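Local coordinates for protein 6-phospho-beta-glucosidase (Thermotoga maritima, PDB 1UP7) that hydrolyses cellobiose 6'-phosphate to glucose 6-phosphate and glucose, using NAD+ and a manganese ion as cofactors, at residues A[186-191]-A[197-202]. Sequence-based numbering, arbitrary orientation.
Sequences FLKYYG and FIEKVF
Tyr189 and Ile198 pack against each other on one face of an antiparallel beta hairpin, strands 185-190 and 195-203, interrupted by a beta bulge. Backbone hydrogen bonds join Phe186 with Phe202 and Tyr190 with Phe197 in both directions. Between them Lys188 N bonds to Lys200 O, whereas Lys188 O takes Glu199 N (2.9 Å), and the extra residue of the bulge falls at Glu199.

The tightly packed face carries Leu187, Tyr189, Ile198 and Val201; helix 166-177 packs on the first three, and Val201 lies against Val208. Ile198 CG1 approaches the Tyr189 ring obliquely, 3.6 Å from CD2, while Phe197 O lies over one ring face, offset toward the rim. Leu187 CD1 rests equally on both methyls of Val201, each 4.0 Å away. Tyr189 OH bonds to Glu335 and Ser196, and its side chain lies about 6 Å from that of Cys164, a manganese ligand, so this face backs onto the active-site region.

The other face is mixed: Tyr190 and Phe197 are buried against helix 355-376, but Lys188, Lys200 and Phe202 remain partly solvent-accessible, as does the bulge residue Glu199, whose carboxylate reaches the same side. With CG anti to the backbone N (chi1 -177°) and the chain extended beyond it, Lys188 runs alongside Glu199; NZ makes only a long salt bridge (3.7 Å to OE1) and is held mainly by the carbonyls of Lys352 and Gln350. Shortening Lys188 to an alanine is likely to leave those carbonyls and the carboxylate without their ammonium partner. At the Phe186-Phe202 end, Phe202 meets Arg344 of a second subunit in a cation-pi contact. Across the bulge, Tyr190 OH donates a hydrogen bond to Glu199 OE1, ring and carboxylate planes 58° apart; the modelled 2.4 Å is implausibly short, its exact length doubtful.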
loop_
_atom_site.group_PDB
_atom_site.type_symbol
_atom_site.label_atom_id
_atom_site.label_comp_id
_atom_site.label_asym_id
_atom_site.label_seq_id
_atom_site.Cartn_x
_atom_site.Cartn_y
_atom_site.Cartn_z
ATOM N N PHE A 186 10.123 -24.948 -11.467
ATOM C CA PHE A 186 9.836 -23.751 -10.689
ATOM C C PHE A 186 8.842 -22.882 -11.470
ATOM O O PHE A 186 8.995 -22.658 -12.660
ATOM C CB PHE A 186 11.185 -23.058 -10.378
ATOM C CG PHE A 186 11.065 -21.806 -9.558
ATOM C CD1 PHE A 186 10.858 -20.572 -10.176
ATOM C CD2 PHE A 186 11.189 -21.854 -8.171
ATOM C CE1 PHE A 186 10.739 -19.396 -9.416
ATOM C CE2 PHE A 186 11.070 -20.686 -7.403
ATOM C CZ PHE A 186 10.854 -19.449 -8.033
ATOM N N LEU A 187 7.817 -22.414 -10.784
ATOM C CA LEU A 187 6.669 -21.772 -11.408
ATOM C C LEU A 187 6.455 -20.333 -10.944
ATOM O O LEU A 187 6.673 -20.012 -9.773
ATOM C CB LEU A 187 5.405 -22.561 -11.044
ATOM C CG LEU A 187 4.947 -23.804 -11.833
ATOM C CD1 LEU A 187 5.951 -24.430 -12.769
ATOM C CD2 LEU A 187 4.399 -24.822 -10.889
ATOM N N LYS A 188 6.009 -19.467 -11.849
ATOM C CA LYS A 188 5.253 -18.311 -11.399
ATOM C C LYS A 188 3.794 -18.755 -11.348
ATOM O O LYS A 188 3.151 -18.983 -12.379
ATOM C CB LYS A 188 5.453 -17.064 -12.255
ATOM C CG LYS A 188 4.690 -15.885 -11.673
ATOM C CD LYS A 188 4.948 -14.614 -12.434
ATOM C CE LYS A 188 3.907 -13.563 -12.081
ATOM N NZ LYS A 188 4.402 -12.214 -12.538
ATOM N N TYR A 189 3.301 -18.868 -10.121
ATOM C CA TYR A 189 2.042 -19.514 -9.818
ATOM C C TYR A 189 1.319 -18.692 -8.765
ATOM O O TYR A 189 1.878 -18.401 -7.725
ATOM C CB TYR A 189 2.349 -20.893 -9.204
ATOM C CG TYR A 189 1.126 -21.711 -8.846
ATOM C CD1 TYR A 189 0.265 -21.313 -7.814
ATOM C CD2 TYR A 189 0.806 -22.847 -9.569
ATOM C CE1 TYR A 189 -0.877 -22.035 -7.497
ATOM C CE2 TYR A 189 -0.306 -23.590 -9.283
ATOM C CZ TYR A 189 -1.157 -23.182 -8.255
ATOM O OH TYR A 189 -2.274 -23.952 -7.994
ATOM N N TYR A 190 0.061 -18.363 -8.999
ATOM C CA TYR A 190 -0.691 -17.575 -8.023
ATOM C C TYR A 190 -2.175 -17.707 -8.271
ATOM O O TYR A 190 -2.621 -18.062 -9.358
ATOM C CB TYR A 190 -0.291 -16.088 -8.062
ATOM C CG TYR A 190 -0.382 -15.465 -9.454
ATOM C CD1 TYR A 190 0.628 -15.651 -10.405
ATOM C CD2 TYR A 190 -1.478 -14.700 -9.809
ATOM C CE1 TYR A 190 0.523 -15.071 -11.673
ATOM C CE2 TYR A 190 -1.579 -14.136 -11.049
ATOM C CZ TYR A 190 -0.585 -14.321 -11.982
ATOM O OH TYR A 190 -0.730 -13.752 -13.220
ATOM N N GLY A 191 -2.928 -17.369 -7.249
ATOM C CA GLY A 191 -4.369 -17.327 -7.308
ATOM C C GLY A 191 -4.893 -17.830 -5.981
ATOM O O GLY A 191 -4.238 -17.778 -4.937
ATOM N N PHE A 197 -3.411 -19.796 -11.410
ATOM C CA PHE A 197 -2.941 -19.442 -12.736
ATOM C C PHE A 197 -1.437 -19.655 -12.770
ATOM O O PHE A 197 -0.739 -19.362 -11.802
ATOM C CB PHE A 197 -3.331 -17.994 -13.055
ATOM C CG PHE A 197 -4.808 -17.729 -12.917
ATOM C CD1 PHE A 197 -5.369 -17.429 -11.660
ATOM C CD2 PHE A 197 -5.646 -17.830 -14.026
ATOM C CE1 PHE A 197 -6.723 -17.218 -11.514
ATOM C CE2 PHE A 197 -6.995 -17.599 -13.907
ATOM C CZ PHE A 197 -7.550 -17.291 -12.649
ATOM N N ILE A 198 -0.932 -20.176 -13.876
ATOM C CA ILE A 198 0.500 -20.282 -14.063
ATOM C C ILE A 198 0.874 -19.372 -15.213
ATOM O O ILE A 198 0.310 -19.472 -16.315
ATOM C CB ILE A 198 0.934 -21.770 -14.319
ATOM C CG1 ILE A 198 0.605 -22.634 -13.109
ATOM C CG2 ILE A 198 2.444 -21.875 -14.664
ATOM C CD1 ILE A 198 0.679 -24.143 -13.356
ATOM N N GLU A 199 1.834 -18.499 -14.941
ATOM C CA GLU A 199 2.262 -17.497 -15.898
ATOM C C GLU A 199 3.581 -17.893 -16.546
ATOM O O GLU A 199 3.796 -17.614 -17.735
ATOM C CB GLU A 199 2.370 -16.141 -15.187
ATOM C CG GLU A 199 2.380 -14.919 -16.091
ATOM C CD GLU A 199 2.051 -13.635 -15.337
ATOM O OE1 GLU A 199 1.469 -13.681 -14.235
ATOM O OE2 GLU A 199 2.376 -12.563 -15.847
ATOM N N LYS A 200 4.451 -18.528 -15.769
ATOM C CA LYS A 200 5.783 -18.927 -16.245
ATOM C C LYS A 200 6.143 -20.319 -15.757
ATOM O O LYS A 200 5.781 -20.709 -14.651
ATOM C CB LYS A 200 6.885 -17.912 -15.808
ATOM C CG LYS A 200 6.561 -16.433 -16.152
ATOM C CD LYS A 200 7.565 -15.791 -17.085
ATOM C CE LYS A 200 6.986 -15.458 -18.476
ATOM N NZ LYS A 200 8.061 -15.688 -19.573
ATOM N N VAL A 201 6.858 -21.060 -16.583
ATOM C CA VAL A 201 7.367 -22.364 -16.200
ATOM C C VAL A 201 8.855 -22.424 -16.455
ATOM O O VAL A 201 9.319 -22.134 -17.555
ATOM C CB VAL A 201 6.697 -23.536 -16.942
ATOM C CG1 VAL A 201 7.322 -24.846 -16.486
ATOM C CG2 VAL A 201 5.234 -23.578 -16.642
ATOM N N PHE A 202 9.593 -22.805 -15.423
ATOM C CA PHE A 202 11.026 -23.000 -15.516
ATOM C C PHE A 202 11.370 -24.450 -15.161
ATOM O O PHE A 202 10.882 -24.979 -14.156
ATOM C CB PHE A 202 11.784 -22.077 -14.540
ATOM C CG PHE A 202 11.629 -20.595 -14.810
ATOM C CD1 PHE A 202 10.576 -19.868 -14.233
ATOM C CD2 PHE A 202 12.561 -19.918 -15.591
ATOM C CE1 PHE A 202 10.457 -18.492 -14.474
ATOM C CE2 PHE A 202 12.438 -18.541 -15.834
ATOM C CZ PHE A 202 11.388 -17.831 -15.275
#